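Local structure of maleylacetate reductase (Rhizobium, 3W5S) at residues A336-A341 with A356-L361; L257-C262 with E275-L280. The protein catalyses the NADH-dependent reduction of maleylacetate to 3-oxoadipate in the catabolism of gamma-resorcylate, working as a homodimer. One frame throughout, in Å; residues are numbered along the deposited sequence.

Interaction 1. Residues A336-A341 with A356-L361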
ATOM      1  N   ALA A 336       5.986  28.769 -26.471  1.00 27.33           N
ATOM      2  CA  ALA A 336       5.748  27.463 -27.087  1.00 26.81           C
ATOM      3  C   ALA A 336       5.549  26.381 -26.040  1.00 25.57           C
ATOM      4  O   ALA A 336       4.691  25.514 -26.194  1.00 25.97           O
ATOM      5  CB  ALA A 336       6.905  27.075 -28.002  1.00 26.65           C
ATOM      6  N   MET A 337       6.368  26.425 -24.991  1.00 24.53           N
ATOM      7  CA  MET A 337       6.234  25.479 -23.891  1.00 22.81           C
ATOM      8  C   MET A 337       4.926  25.624 -23.115  1.00 22.93           C
ATOM      9  O   MET A 337       4.279  24.621 -22.807  1.00 22.06           O
ATOM     10  CB  MET A 337       7.461  25.530 -22.973  1.00 23.29           C
ATOM     11  CG  MET A 337       8.766  25.114 -23.657  1.00 23.12           C
ATOM     12  SD  MET A 337       8.745  23.398 -24.234  1.00 25.68           S
ATOM     13  CE  MET A 337       8.477  23.666 -25.988  1.00 28.58           C
ATOM     14  N   ALA A 338       4.522  26.865 -22.841  1.00 22.85           N
ATOM     15  CA  ALA A 338       3.229  27.113 -22.197  1.00 23.54           C
ATOM     16  C   ALA A 338       2.073  26.589 -23.065  1.00 24.20           C
ATOM     17  O   ALA A 338       1.152  25.996 -22.538  1.00 24.61           O
ATOM     18  CB  ALA A 338       3.059  28.600 -21.909  1.00 23.97           C
ATOM     19  N   GLU A 339       2.144  26.782 -24.383  1.00 25.18           N
ATOM     20  CA  GLU A 339       1.135  26.233 -25.298  1.00 26.30           C
ATOM     21  C   GLU A 339       1.144  24.702 -25.289  1.00 25.11           C
ATOM     22  O   GLU A 339       0.090  24.077 -25.185  1.00 25.16           O
ATOM     23  CB  GLU A 339       1.331  26.756 -26.720  1.00 27.78           C
ATOM     24  CG  GLU A 339       0.157  26.486 -27.672  1.00 30.78           C
ATOM     25  N   LEU A 340       2.326  24.098 -25.400  1.00 24.01           N
ATOM     26  CA  LEU A 340       2.417  22.633 -25.440  1.00 23.81           C
ATOM     27  C   LEU A 340       1.929  21.978 -24.146  1.00 23.40           C
ATOM     28  O   LEU A 340       1.329  20.896 -24.162  1.00 23.44           O
ATOM     29  CB  LEU A 340       3.842  22.195 -25.772  1.00 24.03           C
ATOM     30  CG  LEU A 340       4.080  20.689 -25.980  1.00 25.12           C
ATOM     31  CD1 LEU A 340       3.213  20.111 -27.100  1.00 26.49           C
ATOM     32  CD2 LEU A 340       5.556  20.405 -26.239  1.00 25.77           C
ATOM     33  N   ALA A 341       2.160  22.651 -23.023  1.00 22.20           N
ATOM     34  CA  ALA A 341       1.718  22.137 -21.729  1.00 22.37           C
ATOM     35  C   ALA A 341       0.193  22.087 -21.581  1.00 22.85           C
ATOM     36  O   ALA A 341      -0.320  21.377 -20.730  1.00 23.47           O
ATOM     37  CB  ALA A 341       2.340  22.941 -20.612  1.00 21.95           C
ATOM     38  N   ALA A 356      -1.550  31.478 -17.327  1.00 24.16           N
ATOM     39  CA  ALA A 356      -1.024  31.093 -16.028  1.00 23.46           C
ATOM     40  C   ALA A 356       0.255  30.265 -16.131  1.00 22.75           C
ATOM     41  O   ALA A 356       1.205  30.508 -15.391  1.00 21.94           O
ATOM     42  CB  ALA A 356      -2.087  30.346 -15.235  1.00 22.88           C
ATOM     43  N   ILE A 357       0.288  29.305 -17.059  1.00 22.50           N
ATOM     44  CA  ILE A 357       1.467  28.451 -17.200  1.00 21.89           C
ATOM     45  C   ILE A 357       2.643  29.296 -17.669  1.00 21.98           C
ATOM     46  O   ILE A 357       3.754  29.176 -17.149  1.00 20.70           O
ATOM     47  CB  ILE A 357       1.224  27.277 -18.183  1.00 22.56           C
ATOM     48  CG1 ILE A 357       0.190  26.309 -17.605  1.00 23.61           C
ATOM     49  CG2 ILE A 357       2.559  26.555 -18.508  1.00 21.79           C
ATOM     50  CD1 ILE A 357      -0.199  25.146 -18.552  1.00 25.99           C
ATOM     51  N   ARG A 358       2.394  30.192 -18.626  1.00 22.74           N
ATOM     52  CA  ARG A 358       3.466  31.057 -19.127  1.00 23.35           C
ATOM     53  C   ARG A 358       4.079  31.898 -17.990  1.00 23.01           C
ATOM     54  O   ARG A 358       5.306  32.014 -17.896  1.00 22.68           O
ATOM     55  CB  ARG A 358       2.974  31.942 -20.282  1.00 24.61           C
ATOM     56  CG  ARG A 358       4.010  32.942 -20.799  1.00 27.47           C
ATOM     57  CD  ARG A 358       5.205  32.238 -21.412  1.00 30.83           C
ATOM     58  NE  ARG A 358       6.126  33.203 -22.022  1.00 34.30           N
ATOM     59  CZ  ARG A 358       7.100  33.828 -21.363  1.00 36.07           C
ATOM     60  NH1 ARG A 358       7.301  33.588 -20.063  1.00 35.09           N
ATOM     61  NH2 ARG A 358       7.881  34.682 -22.008  1.00 36.45           N
ATOM     62  N   ALA A 359       3.228  32.453 -17.127  1.00 22.65           N
ATOM     63  CA  ALA A 359       3.711  33.262 -16.003  1.00 22.32           C
ATOM     64  C   ALA A 359       4.515  32.433 -15.030  1.00 21.04           C
ATOM     65  O   ALA A 359       5.533  32.877 -14.513  1.00 21.37           O
ATOM     66  CB  ALA A 359       2.551  33.914 -15.286  1.00 23.58           C
ATOM     67  N   LEU A 360       4.046  31.218 -14.763  1.00 19.84           N
ATOM     68  CA  LEU A 360       4.783  30.309 -13.883  1.00 17.83           C
ATOM     69  C   LEU A 360       6.161  29.981 -14.454  1.00 18.40           C
ATOM     70  O   LEU A 360       7.173  30.011 -13.738  1.00 18.60           O
ATOM     71  CB  LEU A 360       3.960  29.041 -13.621  1.00 17.88           C
ATOM     72  CG  LEU A 360       4.419  28.040 -12.565  1.00 17.39           C
ATOM     73  CD1 LEU A 360       3.244  27.128 -12.195  1.00 18.94           C
ATOM     74  CD2 LEU A 360       5.595  27.217 -13.099  1.00 18.79           C
ATOM     75  N   LEU A 361       6.183  29.654 -15.742  1.00 18.77           N
ATOM     76  CA  LEU A 361       7.450  29.365 -16.408  1.00 18.14           C
ATOM     77  C   LEU A 361       8.377  30.576 -16.382  1.00 19.35           C
ATOM     78  O   LEU A 361       9.587  30.415 -16.248  1.00 19.27           O
ATOM     79  CB  LEU A 361       7.224  28.868 -17.848  1.00 19.44           C
ATOM     80  CG  LEU A 361       6.576  27.480 -18.006  1.00 19.20           C
ATOM     81  CD1 LEU A 361       6.392  27.205 -19.525  1.00 21.49           C
ATOM     82  CD2 LEU A 361       7.405  26.375 -17.360  1.00 20.04           C
TER
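Ile357 meets segment 336-341 with both branches, CG2 on Ala338 and CD1 on Ala341. Its CB lies on the side of its helix that looks at the partner, and there the chain forks. The CG2 methyl, anti to the backbone N, rests on the backbone of Ala338, 3.8 Å from Ala338 CA. The longer branch starts with CG1 anti to the carbonyl carbon (chi1 -67°), and an extended chi2 of 176° carries CD1 on to 3.9 Å from Ala341 CB. Ile357 thus bridges two alanines spaced one helical turn apart. With 133° between their N-to-C directions the two segments pack nearer antiparallel than parallel, in the C-terminal helical domain of this iron-containing alcohol dehydrogenase family member. The segment axes come within 8.6 Å; the nearest CA pair is Ala338 and Arg358, 5.0 Å apart. The Ala338 methyl sits against Arg358, its CB 3.7 Å from both Arg358 N and Arg358 CB. Beyond CB, the arginine chain leaves for polar partners, a salt bridge from NE to Asp335 and a hydrogen bond from NH1 to Gln362. One turn on from Ile357, Leu361 brings CD1 to 3.8 Å from Ala338 N and 4.0 Å from Met337 CB.

Interaction 2. Residues L257-C262 with E275-L280. With SO4 (sulfate ion), chain C.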
ATOM      1  N   LEU A 257       0.004  19.193 -12.462  1.00 14.75           N
ATOM      2  CA  LEU A 257       0.702  20.265 -13.197  1.00 14.69           C
ATOM      3  C   LEU A 257       2.209  20.156 -13.179  1.00 13.73           C
ATOM      4  O   LEU A 257       2.856  20.359 -14.224  1.00 13.67           O
ATOM      5  CB  LEU A 257       0.265  21.649 -12.656  1.00 14.87           C
ATOM      6  CG  LEU A 257       1.047  22.855 -13.182  1.00 16.62           C
ATOM      7  CD1 LEU A 257       0.794  23.033 -14.658  1.00 18.10           C
ATOM      8  CD2 LEU A 257       0.709  24.105 -12.355  1.00 18.40           C
ATOM      9  N   HIS A 258       2.797  19.876 -12.019  1.00 13.12           N
ATOM     10  CA  HIS A 258       4.239  19.848 -11.957  1.00 12.52           C
ATOM     11  C   HIS A 258       4.831  18.794 -12.905  1.00 12.70           C
ATOM     12  O   HIS A 258       5.735  19.098 -13.702  1.00 12.23           O
ATOM     13  CB  HIS A 258       4.723  19.572 -10.542  1.00 12.82           C
ATOM     14  CG  HIS A 258       6.188  19.332 -10.476  1.00 12.72           C
ATOM     15  ND1 HIS A 258       7.111  20.359 -10.448  1.00 13.52           N
ATOM     16  CD2 HIS A 258       6.906  18.181 -10.539  1.00 13.58           C
ATOM     17  CE1 HIS A 258       8.330  19.851 -10.411  1.00 12.42           C
ATOM     18  NE2 HIS A 258       8.235  18.532 -10.494  1.00 12.80           N
ATOM     19  N   HIS A 259       4.319  17.571 -12.832  1.00 12.28           N
ATOM     20  CA  HIS A 259       4.815  16.535 -13.719  1.00 11.93           C
ATOM     21  C   HIS A 259       4.547  16.870 -15.183  1.00 13.32           C
ATOM     22  O   HIS A 259       5.404  16.601 -16.030  1.00 14.00           O
ATOM     23  CB  HIS A 259       4.307  15.136 -13.325  1.00 12.23           C
ATOM     24  CG  HIS A 259       4.888  14.628 -12.036  1.00 12.60           C
ATOM     25  ND1 HIS A 259       4.477  15.095 -10.802  1.00 12.53           N
ATOM     26  CD2 HIS A 259       5.816  13.674 -11.778  1.00 13.52           C
ATOM     27  CE1 HIS A 259       5.152  14.479  -9.844  1.00 12.85           C
ATOM     28  NE2 HIS A 259       5.953  13.601 -10.409  1.00 12.85           N
ATOM     29  N   LYS A 260       3.402  17.490 -15.483  1.00 14.31           N
ATOM     30  CA  LYS A 260       3.092  17.881 -16.859  1.00 14.30           C
ATOM     31  C   LYS A 260       4.147  18.848 -17.382  1.00 14.52           C
ATOM     32  O   LYS A 260       4.626  18.678 -18.505  1.00 14.77           O
ATOM     33  CB  LYS A 260       1.698  18.518 -16.960  1.00 13.93           C
ATOM     34  CG  LYS A 260       1.320  18.927 -18.405  1.00 16.54           C
ATOM     35  CD  LYS A 260       1.224  17.735 -19.335  1.00 17.46           C
ATOM     36  CE  LYS A 260       1.092  18.189 -20.775  1.00 19.31           C
ATOM     37  NZ  LYS A 260       0.927  16.982 -21.668  1.00 22.99           N
ATOM     38  N   LEU A 261       4.473  19.860 -16.585  1.00 14.71           N
ATOM     39  CA  LEU A 261       5.460  20.847 -17.045  1.00 15.25           C
ATOM     40  C   LEU A 261       6.829  20.190 -17.209  1.00 15.44           C
ATOM     41  O   LEU A 261       7.558  20.472 -18.184  1.00 16.03           O
ATOM     42  CB  LEU A 261       5.563  22.032 -16.092  1.00 15.57           C
ATOM     43  CG  LEU A 261       4.291  22.856 -15.990  1.00 16.20           C
ATOM     44  CD1 LEU A 261       4.565  24.143 -15.194  1.00 18.59           C
ATOM     45  CD2 LEU A 261       3.713  23.204 -17.351  1.00 19.99           C
ATOM     46  N   CYS A 262       7.196  19.300 -16.287  1.00 14.83           N
ATOM     47  CA  CYS A 262       8.482  18.603 -16.416  1.00 15.04           C
ATOM     48  C   CYS A 262       8.524  17.782 -17.699  1.00 15.29           C
ATOM     49  O   CYS A 262       9.534  17.767 -18.415  1.00 15.96           O
ATOM     50  CB  CYS A 262       8.758  17.690 -15.221  1.00 15.73           C
ATOM     51  SG  CYS A 262       9.114  18.580 -13.701  1.00 16.16           S
ATOM     52  N   GLU A 275      16.937  17.699 -12.929  1.00 14.35           N
ATOM     53  CA  GLU A 275      17.173  19.126 -12.756  1.00 14.29           C
ATOM     54  C   GLU A 275      15.921  19.942 -13.057  1.00 13.16           C
ATOM     55  O   GLU A 275      15.663  20.931 -12.379  1.00 14.16           O
ATOM     56  CB  GLU A 275      18.331  19.583 -13.644  1.00 14.26           C
ATOM     57  CG  GLU A 275      19.716  19.062 -13.171  1.00 16.42           C
ATOM     58  CD  GLU A 275      20.094  17.673 -13.705  1.00 22.38           C
ATOM     59  OE1 GLU A 275      19.234  16.879 -14.150  1.00 22.86           O
ATOM     60  OE2 GLU A 275      21.321  17.387 -13.725  1.00 29.10           O
ATOM     61  N   THR A 276      15.161  19.532 -14.070  1.00 13.46           N
ATOM     62  CA  THR A 276      13.923  20.232 -14.427  1.00 13.72           C
ATOM     63  C   THR A 276      12.929  20.126 -13.281  1.00 12.99           C
ATOM     64  O   THR A 276      12.324  21.121 -12.875  1.00 13.43           O
ATOM     65  CB  THR A 276      13.355  19.657 -15.711  1.00 13.49           C
ATOM     66  OG1 THR A 276      14.300  19.832 -16.777  1.00 15.58           O
ATOM     67  CG2 THR A 276      12.060  20.354 -16.100  1.00 15.40           C
ATOM     68  N   HIS A 277      12.789  18.922 -12.712  1.00 13.01           N
ATOM     69  CA  HIS A 277      12.017  18.763 -11.479  1.00 12.84           C
ATOM     70  C   HIS A 277      12.463  19.689 -10.369  1.00 12.99           C
ATOM     71  O   HIS A 277      11.633  20.350  -9.732  1.00 13.20           O
ATOM     72  CB  HIS A 277      12.130  17.310 -10.994  1.00 12.68           C
ATOM     73  CG  HIS A 277      11.130  16.401 -11.628  1.00 13.16           C
ATOM     74  ND1 HIS A 277       9.868  16.231 -11.096  1.00 12.36           N
ATOM     75  CD2 HIS A 277      11.188  15.601 -12.721  1.00 15.39           C
ATOM     76  CE1 HIS A 277       9.178  15.400 -11.850  1.00 12.92           C
ATOM     77  NE2 HIS A 277       9.954  14.994 -12.843  1.00 14.56           N
ATOM     78  N   ALA A 278      13.771  19.694 -10.102  1.00 13.01           N
ATOM     79  CA  ALA A 278      14.297  20.494  -9.012  1.00 12.93           C
ATOM     80  C   ALA A 278      13.979  21.964  -9.177  1.00 14.15           C
ATOM     81  O   ALA A 278      13.594  22.617  -8.213  1.00 14.53           O
ATOM     82  CB  ALA A 278      15.804  20.319  -8.907  1.00 13.76           C
ATOM     83  N   VAL A 279      14.164  22.480 -10.396  1.00 13.63           N
ATOM     84  CA  VAL A 279      13.915  23.895 -10.666  1.00 13.66           C
ATOM     85  C   VAL A 279      12.436  24.249 -10.584  1.00 14.32           C
ATOM     86  O   VAL A 279      12.077  25.253  -9.965  1.00 14.24           O
ATOM     87  CB  VAL A 279      14.450  24.280 -12.045  1.00 13.52           C
ATOM     88  CG1 VAL A 279      13.933  25.689 -12.409  1.00 16.26           C
ATOM     89  CG2 VAL A 279      15.982  24.270 -11.999  1.00 14.89           C
ATOM     90  N   LEU A 280      11.577  23.417 -11.154  1.00 13.54           N
ATOM     91  CA  LEU A 280      10.166  23.784 -11.237  1.00 13.62           C
ATOM     92  C   LEU A 280       9.406  23.608  -9.926  1.00 13.68           C
ATOM     93  O   LEU A 280       8.435  24.319  -9.678  1.00 13.88           O
ATOM     94  CB  LEU A 280       9.458  22.966 -12.322  1.00 13.67           C
ATOM     95  CG  LEU A 280       9.782  23.368 -13.745  1.00 14.79           C
ATOM     96  CD1 LEU A 280       9.131  22.370 -14.690  1.00 17.00           C
ATOM     97  CD2 LEU A 280       9.264  24.763 -14.014  1.00 18.98           C
TER
HETATM   98  S   SO4 C 401       8.994  11.507 -13.719  1.00 17.28           S
HETATM   99  O1  SO4 C 401       7.846  10.921 -12.992  1.00 18.94           O
HETATM  100  O2  SO4 C 401       8.635  12.814 -14.229  1.00 21.29           O
HETATM  101  O3  SO4 C 401      10.133  11.635 -12.828  1.00 17.63           O
HETATM  102  O4  SO4 C 401       9.265  10.675 -14.882  1.00 21.68           O
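Polar contact between His258 and His277 is made nitrogen to nitrogen: His277 ND1 donates to His258 NE2 over 2.9 Å, but the bond is weak (N-H...N angle 118°) because the acceptor lies oblique to the His277 ring, though His277 ND1 is near the plane of the His258 ring. Through its other nitrogen, NE2, His277 gives a straighter bond (152°) to sulfate O2, 2.9 Å away, with the oxygen near the ring plane. His263, Asn190 and His273 also bond this sulfate, probably taken up from the crystallisation liquor. His258 ND1 is engaged by Thr284, while His259 is held through both nitrogens, by Glu197 and His194. Among the ring contacts, His277 turns an edge to the face of His259 in an offset edge-to-face pair, centroids 5.3 Å apart. The three histidines form an aromatic cluster between two consecutive helices of the C-terminal helical domain. His259, with His194, Asn190 and His273, lies where metal-dependent relatives probably hold their metal; here a sulfate is bound. Sulfur-aromatic packing covers one face of His277: Cys262 SG, anti to its carbonyl carbon (chi1 -70°), sits over the ring centre, 3.5 Å from the centroid. In apolar contact, Leu280 CD1 lies 3.8 Å from Leu261 CB and touches Cys262 SG, Leu280 CB meets His258 CE1 at 3.8 Å, and Thr276 CG2 packs 4.0 Å from Cys262 CA.

In the fold
Along the chain the two contacts come in series: interaction 2 joins helices 257-269 and 273-289, then interaction 1 joins 334-341 and 354-366. Both belong to the C-terminal helical domain, their centres 12 Å apart on the same side of the chain's centre. Interaction 2 lies deeper, about 11 Å from that centre against 22 Å for interaction 1. Leu261 makes most of the connection, its CD2 lying 3.5 Å from Ala341 CB and 3.7 Å from Ile357 CG2. The same helix 257-269 therefore carries His259 and His263, which bonds the sulfate, toward the sulfate-occupied site and a leucine into the outer helix pair.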